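Local coordinates for conserved domain protein (Streptococcus pneumoniae, PDB 2I7R) that is of unknown function but belongs to the glyoxalase/bleomycin resistance protein/dioxygenase superfamily, whose members are built from paired beta-alpha-beta-beta-beta modules, at residues 74-77 against 78-81. Residues are numbered along the deposited sequence; the frame is centred on the assembly and turned at random.
Sequences VDQN and YKRL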
loop_
_atom_site.group_PDB
_atom_site.type_symbol
_atom_site.label_atom_id
_atom_site.label_comp_id
_atom_site.label_asym_id
_atom_site.label_seq_id
_atom_site.Cartn_x
_atom_site.Cartn_y
_atom_site.Cartn_z
ATOM N N VAL A 74 19.072 -7.480 5.149
ATOM C CA VAL A 74 18.542 -7.784 3.834
ATOM C C VAL A 74 19.031 -9.131 3.312
ATOM O O VAL A 74 18.262 -9.921 2.733
ATOM C CB VAL A 74 18.848 -6.646 2.815
ATOM C CG1 VAL A 74 18.407 -7.009 1.397
ATOM C CG2 VAL A 74 18.171 -5.359 3.260
ATOM N N ASP A 75 20.309 -9.396 3.554
ATOM C CA ASP A 75 20.975 -10.602 3.091
ATOM C C ASP A 75 20.495 -11.851 3.804
ATOM O O ASP A 75 20.311 -12.868 3.162
ATOM C CB ASP A 75 22.492 -10.426 3.196
ATOM C CG ASP A 75 22.974 -9.237 2.378
ATOM O OD1 ASP A 75 23.240 -9.439 1.182
ATOM O OD2 ASP A 75 23.002 -8.101 2.910
ATOM N N GLN A 76 20.237 -11.758 5.099
ATOM C CA GLN A 76 19.584 -12.862 5.797
ATOM C C GLN A 76 18.161 -13.188 5.247
ATOM O O GLN A 76 17.833 -14.364 5.082
ATOM C CB GLN A 76 19.601 -12.686 7.319
ATOM C CG GLN A 76 19.258 -13.990 8.092
ATOM C CD GLN A 76 20.098 -15.241 7.645
ATOM O OE1 GLN A 76 21.352 -15.239 7.702
ATOM N NE2 GLN A 76 19.389 -16.315 7.200
ATOM N N ASN A 77 17.341 -12.165 4.953
ATOM C CA ASN A 77 16.058 -12.383 4.285
ATOM C C ASN A 77 16.243 -13.046 2.939
ATOM O O ASN A 77 15.507 -13.968 2.583
ATOM C CB ASN A 77 15.272 -11.075 4.133
ATOM C CG ASN A 77 14.563 -10.684 5.410
ATOM O OD1 ASN A 77 13.511 -11.227 5.734
ATOM N ND2 ASN A 77 15.162 -9.770 6.162
ATOM N N TYR A 78 17.254 -12.595 2.208
ATOM C CA TYR A 78 17.616 -13.191 0.930
ATOM C C TYR A 78 17.834 -14.684 1.001
ATOM O O TYR A 78 17.217 -15.430 0.251
ATOM C CB TYR A 78 18.860 -12.522 0.354
ATOM C CG TYR A 78 19.210 -12.950 -1.037
ATOM C CD1 TYR A 78 18.232 -13.028 -2.020
ATOM C CD2 TYR A 78 20.533 -13.262 -1.382
ATOM C CE1 TYR A 78 18.537 -13.382 -3.306
ATOM C CE2 TYR A 78 20.862 -13.629 -2.685
ATOM C CZ TYR A 78 19.843 -13.688 -3.641
ATOM O OH TYR A 78 20.116 -14.025 -4.950
ATOM N N LYS A 79 18.710 -15.099 1.906
ATOM C CA LYS A 79 19.027 -16.504 2.108
ATOM C C LYS A 79 17.758 -17.297 2.448
ATOM O O LYS A 79 17.521 -18.372 1.894
ATOM C CB LYS A 79 20.067 -16.672 3.231
ATOM C CG LYS A 79 20.570 -18.127 3.401
ATOM C CD LYS A 79 21.043 -18.412 4.828
ATOM C CE LYS A 79 22.480 -17.933 5.032
ATOM N NZ LYS A 79 23.206 -18.904 5.939
ATOM N N ARG A 80 16.963 -16.750 3.358
ATOM C CA ARG A 80 15.731 -17.371 3.799
ATOM C C ARG A 80 14.822 -17.616 2.598
ATOM O O ARG A 80 14.326 -18.752 2.383
ATOM C CB ARG A 80 15.044 -16.489 4.859
ATOM C CG ARG A 80 13.763 -17.050 5.438
ATOM C CD ARG A 80 13.153 -16.118 6.475
ATOM N NE ARG A 80 12.864 -14.771 5.973
ATOM C CZ ARG A 80 11.837 -14.440 5.177
ATOM N NH1 ARG A 80 10.972 -15.370 4.740
ATOM N NH2 ARG A 80 11.692 -13.159 4.785
ATOM N N LEU A 81 14.636 -16.571 1.803
ATOM C CA LEU A 81 13.749 -16.626 0.653
ATOM C C LEU A 81 14.232 -17.561 -0.449
ATOM O O LEU A 81 13.410 -18.205 -1.103
ATOM C CB LEU A 81 13.439 -15.222 0.107
ATOM C CG LEU A 81 12.731 -14.288 1.092
ATOM C CD1 LEU A 81 12.878 -12.772 0.694
ATOM C CD2 LEU A 81 11.254 -14.714 1.346
HETATM O O HOH W 1 15.085 -13.597 7.674
#
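The guanidinium of Arg80 has the backbone O of Asn77 over one face, at some distance, and is gripped at its edge, in plane, by OD1 of the same residue. There NH2 of Arg80 donates a nearly straight hydrogen bond to OD1 of Asn77 (2.8 Å, 177° at the hydrogen), which arrives in the carbonyl plane on a lone pair of the amide. The two side chains run alongside each other, yet amide and guanidinium stand almost perpendicular, 89° apart. Arg80 leaves the helix extended and bends at chi3 (57°), which brings NE and NH2 round to the amide. A water at the same edge accepts from Arg80 NE at 3.0 Å and gives a weak bond to Asn77 OD1. The other end of the amide is fixed too, since Asn77 ND2 bonds to the O of Asp73, and Arg80 NH2 has a further acceptor in Ile26 O at the end of helix 16-27. One residue earlier on each side, Gln76 crosses Lys79 obliquely, with NE2 of Gln76 3.6 Å from CD of Lys79, a contact on the exposed side. The backbone bonds are those of an alpha-helix, i to i+4, among them Leu81 N to Asn77 O at 2.9 Å; CG of Leu81 packs against that same oxygen at 3.2 Å. Helix 74-84, of the second beta-alpha-beta-beta-beta module of this glyoxalase-type fold, lies against the sheet of strands 65-70, 111-116, 100-105 and 88-94, with Val74, Tyr78 and Leu81 forming its sheet-facing side: Val74 and Tyr78 touch Leu102, Tyr78 also reaches Val88 and Pro92, and Leu81 rests on Val104 and Phe114.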